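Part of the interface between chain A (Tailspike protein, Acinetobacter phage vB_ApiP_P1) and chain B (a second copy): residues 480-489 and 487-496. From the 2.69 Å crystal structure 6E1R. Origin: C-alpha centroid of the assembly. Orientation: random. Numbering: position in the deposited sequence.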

ATOM      1  N   ALA A 480      -1.582 -18.364 -47.214  1.00 41.96           N
ATOM      2  CA  ALA A 480      -2.624 -18.506 -48.221  1.00 40.31           C
ATOM      3  C   ALA A 480      -2.172 -19.474 -49.306  1.00 45.17           C
ATOM      4  O   ALA A 480      -1.097 -19.310 -49.891  1.00 48.02           O
ATOM      5  CB  ALA A 480      -2.969 -17.148 -48.829  1.00 34.82           C
ATOM      6  N   GLY A 481      -2.996 -20.487 -49.569  1.00 45.37           N
ATOM      7  CA  GLY A 481      -2.702 -21.471 -50.590  1.00 43.14           C
ATOM      8  C   GLY A 481      -1.765 -22.583 -50.177  1.00 44.19           C
ATOM      9  O   GLY A 481      -1.310 -23.339 -51.041  1.00 48.27           O
ATOM     10  N   THR A 482      -1.462 -22.712 -48.887  1.00 39.70           N
ATOM     11  CA  THR A 482      -0.575 -23.769 -48.419  1.00 41.19           C
ATOM     12  C   THR A 482      -1.313 -25.102 -48.414  1.00 41.85           C
ATOM     13  O   THR A 482      -2.435 -25.198 -47.906  1.00 40.42           O
ATOM     14  CB  THR A 482      -0.051 -23.449 -47.019  1.00 39.98           C
ATOM     15  OG1 THR A 482       0.764 -22.271 -47.068  1.00 44.85           O
ATOM     16  CG2 THR A 482       0.776 -24.607 -46.477  1.00 37.17           C
ATOM     17  N   ASN A 483      -0.684 -26.128 -48.986  1.00 39.02           N
ATOM     18  CA  ASN A 483      -1.264 -27.465 -48.964  1.00 38.40           C
ATOM     19  C   ASN A 483      -1.419 -27.942 -47.526  1.00 38.26           C
ATOM     20  O   ASN A 483      -0.456 -27.949 -46.754  1.00 40.66           O
ATOM     21  CB  ASN A 483      -0.389 -28.437 -49.754  1.00 39.01           C
ATOM     22  CG  ASN A 483      -0.369 -28.130 -51.238  1.00 38.85           C
ATOM     23  OD1 ASN A 483      -1.274 -27.478 -51.761  1.00 40.49           O
ATOM     24  ND2 ASN A 483       0.662 -28.605 -51.926  1.00 38.79           N
ATOM     25  N   SER A 484      -2.639 -28.337 -47.167  1.00 34.43           N
ATOM     26  CA  SER A 484      -2.969 -28.672 -45.791  1.00 37.51           C
ATOM     27  C   SER A 484      -3.745 -29.980 -45.739  1.00 40.95           C
ATOM     28  O   SER A 484      -4.432 -30.357 -46.693  1.00 43.15           O
ATOM     29  CB  SER A 484      -3.787 -27.555 -45.124  1.00 29.56           C
ATOM     30  OG  SER A 484      -4.223 -27.941 -43.832  1.00 29.07           O
ATOM     31  N   ALA A 485      -3.620 -30.671 -44.608  1.00 36.83           N
ATOM     32  CA  ALA A 485      -4.363 -31.896 -44.355  1.00 36.43           C
ATOM     33  C   ALA A 485      -4.547 -32.051 -42.854  1.00 37.71           C
ATOM     34  O   ALA A 485      -3.647 -31.727 -42.076  1.00 35.83           O
ATOM     35  CB  ALA A 485      -3.646 -33.122 -44.933  1.00 32.15           C
ATOM     36  N   VAL A 486      -5.716 -32.544 -42.455  1.00 38.78           N
ATOM     37  CA  VAL A 486      -6.055 -32.735 -41.051  1.00 39.14           C
ATOM     38  C   VAL A 486      -6.325 -34.214 -40.816  1.00 38.50           C
ATOM     39  O   VAL A 486      -6.889 -34.898 -41.677  1.00 34.78           O
ATOM     40  CB  VAL A 486      -7.262 -31.874 -40.621  1.00 39.22           C
ATOM     41  CG1 VAL A 486      -6.925 -30.401 -40.747  1.00 38.20           C
ATOM     42  CG2 VAL A 486      -8.489 -32.212 -41.448  1.00 45.68           C
ATOM     43  N   TYR A 487      -5.901 -34.709 -39.657  1.00 37.50           N
ATOM     44  CA  TYR A 487      -6.066 -36.107 -39.291  1.00 34.73           C
ATOM     45  C   TYR A 487      -6.600 -36.192 -37.869  1.00 35.49           C
ATOM     46  O   TYR A 487      -6.159 -35.450 -36.987  1.00 36.59           O
ATOM     47  CB  TYR A 487      -4.740 -36.872 -39.398  1.00 37.75           C
ATOM     48  CG  TYR A 487      -4.068 -36.762 -40.750  1.00 38.97           C
ATOM     49  CD1 TYR A 487      -3.257 -35.675 -41.056  1.00 41.76           C
ATOM     50  CD2 TYR A 487      -4.233 -37.746 -41.715  1.00 42.95           C
ATOM     51  CE1 TYR A 487      -2.638 -35.567 -42.286  1.00 43.15           C
ATOM     52  CE2 TYR A 487      -3.615 -37.647 -42.950  1.00 41.60           C
ATOM     53  CZ  TYR A 487      -2.819 -36.555 -43.228  1.00 41.17           C
ATOM     54  OH  TYR A 487      -2.201 -36.448 -44.451  1.00 40.43           O
ATOM     55  N   GLU A 488      -7.547 -37.098 -37.653  1.00 37.47           N
ATOM     56  CA  GLU A 488      -8.136 -37.329 -36.339  1.00 35.82           C
ATOM     57  C   GLU A 488      -7.736 -38.725 -35.886  1.00 36.45           C
ATOM     58  O   GLU A 488      -8.108 -39.716 -36.523  1.00 39.91           O
ATOM     59  CB  GLU A 488      -9.658 -37.188 -36.396  1.00 43.82           C
ATOM     60  CG  GLU A 488     -10.358 -37.257 -35.049  1.00 51.66           C
ATOM     61  CD  GLU A 488     -10.410 -35.910 -34.347  1.00 49.86           C
ATOM     62  OE1 GLU A 488      -9.535 -35.057 -34.611  1.00 45.82           O
ATOM     63  OE2 GLU A 488     -11.336 -35.699 -33.536  1.00 47.30           O
ATOM     64  N   LEU A 489      -6.982 -38.805 -34.791  1.00 31.98           N
ATOM     65  CA  LEU A 489      -6.376 -40.057 -34.359  1.00 32.69           C
ATOM     66  C   LEU A 489      -6.765 -40.367 -32.922  1.00 38.31           C
ATOM     67  O   LEU A 489      -6.707 -39.490 -32.056  1.00 41.62           O
ATOM     68  CB  LEU A 489      -4.850 -40.003 -34.486  1.00 27.32           C
ATOM     69  CG  LEU A 489      -4.289 -39.576 -35.843  1.00 26.65           C
ATOM     70  CD1 LEU A 489      -2.778 -39.418 -35.772  1.00 26.63           C
ATOM     71  CD2 LEU A 489      -4.678 -40.570 -36.928  1.00 26.65           C
TER
ATOM     72  N   TYR B 487     -23.133 -32.958 -34.959  1.00 32.44           N
ATOM     73  CA  TYR B 487     -22.319 -33.304 -36.114  1.00 30.50           C
ATOM     74  C   TYR B 487     -20.852 -33.060 -35.792  1.00 34.88           C
ATOM     75  O   TYR B 487     -20.504 -32.054 -35.165  1.00 39.14           O
ATOM     76  CB  TYR B 487     -22.728 -32.490 -37.349  1.00 29.01           C
ATOM     77  CG  TYR B 487     -24.194 -32.604 -37.708  1.00 35.73           C
ATOM     78  CD1 TYR B 487     -25.145 -31.789 -37.105  1.00 35.69           C
ATOM     79  CD2 TYR B 487     -24.628 -33.521 -38.658  1.00 39.54           C
ATOM     80  CE1 TYR B 487     -26.485 -31.888 -37.431  1.00 38.05           C
ATOM     81  CE2 TYR B 487     -25.966 -33.626 -38.992  1.00 38.08           C
ATOM     82  CZ  TYR B 487     -26.889 -32.808 -38.375  1.00 40.61           C
ATOM     83  OH  TYR B 487     -28.221 -32.910 -38.704  1.00 39.09           O
ATOM     84  N   GLU B 488     -19.995 -33.983 -36.221  1.00 32.13           N
ATOM     85  CA  GLU B 488     -18.551 -33.881 -36.040  1.00 28.62           C
ATOM     86  C   GLU B 488     -17.908 -33.727 -37.412  1.00 32.53           C
ATOM     87  O   GLU B 488     -18.020 -34.623 -38.257  1.00 37.50           O
ATOM     88  CB  GLU B 488     -17.999 -35.108 -35.315  1.00 27.84           C
ATOM     89  CG  GLU B 488     -16.517 -35.023 -34.977  1.00 37.71           C
ATOM     90  CD  GLU B 488     -16.247 -34.298 -33.670  1.00 47.25           C
ATOM     91  OE1 GLU B 488     -17.079 -33.459 -33.262  1.00 48.50           O
ATOM     92  OE2 GLU B 488     -15.198 -34.567 -33.048  1.00 48.96           O
ATOM     93  N   LEU B 489     -17.233 -32.601 -37.630  1.00 27.24           N
ATOM     94  CA  LEU B 489     -16.735 -32.221 -38.946  1.00 27.27           C
ATOM     95  C   LEU B 489     -15.237 -31.957 -38.894  1.00 29.26           C
ATOM     96  O   LEU B 489     -14.752 -31.287 -37.978  1.00 33.93           O
ATOM     97  CB  LEU B 489     -17.461 -30.973 -39.456  1.00 28.49           C
ATOM     98  CG  LEU B 489     -18.990 -31.014 -39.437  1.00 28.48           C
ATOM     99  CD1 LEU B 489     -19.565 -29.658 -39.810  1.00 26.99           C
ATOM    100  CD2 LEU B 489     -19.506 -32.091 -40.376  1.00 27.18           C
ATOM    101  N   LEU B 490     -14.510 -32.493 -39.873  1.00 32.15           N
ATOM    102  CA  LEU B 490     -13.119 -32.132 -40.120  1.00 30.31           C
ATOM    103  C   LEU B 490     -13.057 -31.184 -41.310  1.00 33.25           C
ATOM    104  O   LEU B 490     -13.585 -31.495 -42.382  1.00 34.11           O
ATOM    105  CB  LEU B 490     -12.263 -33.369 -40.394  1.00 29.51           C
ATOM    106  CG  LEU B 490     -11.741 -34.151 -39.189  1.00 37.58           C
ATOM    107  CD1 LEU B 490     -10.804 -35.259 -39.643  1.00 36.72           C
ATOM    108  CD2 LEU B 490     -11.041 -33.221 -38.211  1.00 38.02           C
ATOM    109  N   VAL B 491     -12.413 -30.032 -41.123  1.00 33.83           N
ATOM    110  CA  VAL B 491     -12.349 -29.008 -42.156  1.00 32.38           C
ATOM    111  C   VAL B 491     -10.907 -28.569 -42.362  1.00 33.88           C
ATOM    112  O   VAL B 491     -10.088 -28.590 -41.437  1.00 37.87           O
ATOM    113  CB  VAL B 491     -13.238 -27.787 -41.818  1.00 33.78           C
ATOM    114  CG1 VAL B 491     -14.701 -28.193 -41.758  1.00 38.58           C
ATOM    115  CG2 VAL B 491     -12.799 -27.147 -40.509  1.00 27.73           C
ATOM    116  N   THR B 492     -10.602 -28.182 -43.597  1.00 29.90           N
ATOM    117  CA  THR B 492      -9.333 -27.569 -43.974  1.00 30.35           C
ATOM    118  C   THR B 492      -9.505 -26.985 -45.368  1.00 35.70           C
ATOM    119  O   THR B 492     -10.437 -27.343 -46.093  1.00 41.05           O
ATOM    120  CB  THR B 492      -8.170 -28.568 -43.944  1.00 31.69           C
ATOM    121  OG1 THR B 492      -6.944 -27.878 -44.214  1.00 30.67           O
ATOM    122  CG2 THR B 492      -8.370 -29.656 -44.985  1.00 33.40           C
ATOM    123  N   SER B 493      -8.601 -26.080 -45.735  1.00 35.12           N
ATOM    124  CA  SER B 493      -8.695 -25.397 -47.017  1.00 37.07           C
ATOM    125  C   SER B 493      -7.317 -25.261 -47.646  1.00 35.99           C
ATOM    126  O   SER B 493      -6.304 -25.170 -46.949  1.00 38.26           O
ATOM    127  CB  SER B 493      -9.330 -24.007 -46.868  1.00 39.73           C
ATOM    128  OG  SER B 493      -8.503 -23.148 -46.102  1.00 41.53           O
ATOM    129  N   VAL B 494      -7.294 -25.262 -48.978  1.00 31.94           N
ATOM    130  CA  VAL B 494      -6.088 -24.981 -49.750  1.00 36.50           C
ATOM    131  C   VAL B 494      -6.467 -24.029 -50.876  1.00 38.05           C
ATOM    132  O   VAL B 494      -6.882 -24.462 -51.957  1.00 38.25           O
ATOM    133  CB  VAL B 494      -5.438 -26.263 -50.306  1.00 37.28           C
ATOM    134  CG1 VAL B 494      -4.162 -25.921 -51.063  1.00 35.91           C
ATOM    135  CG2 VAL B 494      -5.142 -27.257 -49.192  1.00 39.27           C
ATOM    136  N   GLY B 495      -6.338 -22.729 -50.631  1.00 42.11           N
ATOM    137  CA  GLY B 495      -6.749 -21.757 -51.632  1.00 42.37           C
ATOM    138  C   GLY B 495      -8.257 -21.760 -51.795  1.00 46.66           C
ATOM    139  O   GLY B 495      -9.009 -21.697 -50.816  1.00 52.69           O
ATOM    140  N   THR B 496      -8.713 -21.837 -53.047  1.00 50.42           N
ATOM    141  CA  THR B 496     -10.144 -21.898 -53.320  1.00 47.29           C
ATOM    142  C   THR B 496     -10.747 -23.258 -53.002  1.00 44.68           C
ATOM    143  O   THR B 496     -11.976 -23.372 -52.950  1.00 47.39           O
ATOM    144  CB  THR B 496     -10.423 -21.552 -54.784  1.00 50.18           C
ATOM    145  OG1 THR B 496      -9.737 -22.478 -55.637  1.00 53.24           O
ATOM    146  CG2 THR B 496      -9.958 -20.138 -55.096  1.00 50.03           C
TER

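The two stretches meet as nearly antiparallel strands from two copies of the tailspike protein, packed through their side chains and tied by a single hydrogen bond between hydroxyl groups. Strand 484-489 of chain A and strand 487-494 of chain B run at 169° to each other, and their axes come no closer than 6.5 Å. That separation is too wide for the backbone ladder of a β-sheet, and no main-chain hydrogen bond crosses between them; the space is filled by side chains instead. Together the stretches bury 507 Å² of surface.

The alternation of the extended chains sets which side chains face the partner along most of the strands. In chain A, Ser484(A), Val486(A) and Glu488(A) direct their CA-to-CB bonds toward the partner, whereas Ala485(A) and Tyr487(A) direct theirs away. Chain B answers with Glu488(B), Leu490(B) and Thr492(B), while Val491(B) and Ser493(B) point away.

The polar link lies between Ser484(A) and Thr492(B), both with chi1 in the t rotamer. Ser484(A) OG sits 2.7 Å from Thr492(B) OG1, a short hydrogen bond in which the buried Ser484(A) hydroxyl donates to that of Thr492(B); both oxygens also have hydrogen-bond partners elsewhere in the structure.

Next to this pair the contact turns apolar. Val486(A) CG2 lies 4.1 Å from Leu490(B) CB, and Val486(A) CG1 packs against Thr492(B) CB at 3.9 Å, so the valine packs against both Leu490(B) and Thr492(B), with CG2 the methyl nearer the leucine. CG1 of Val486(A) also rests 3.7 Å from the backbone O of Val491(B). Leu490(B) in turn extends CD1 to within 3.9 Å of Glu488(A) CB, using the aliphatic base of an acidic side chain as packing surface.

Further along, the two copies of Glu488 bring like charges together, with Glu488(A) OE2 4.1 Å from Glu488(B) OE2. If both carboxylates are ionised, this approach is unfavourable in itself, but OE1 of each is hydrogen-bonded elsewhere in the structure.

At the other end, Val494(B) covers the loop leading into the chain A strand. Val494(B) CG2 lies 3.4 Å from Ser484(A) N and 3.6 Å from Thr482(A) O, while Val494(B) CG1 is 3.4 Å from Asn483(A) OD1; these are van der Waals contacts of methyl groups with polar atoms. Beyond it the backbones draw together, Gly481(A) CA and Gly495(B) CA being 4.2 Å apart. Both glycines have positive phi, and neither places a side chain in this close approach.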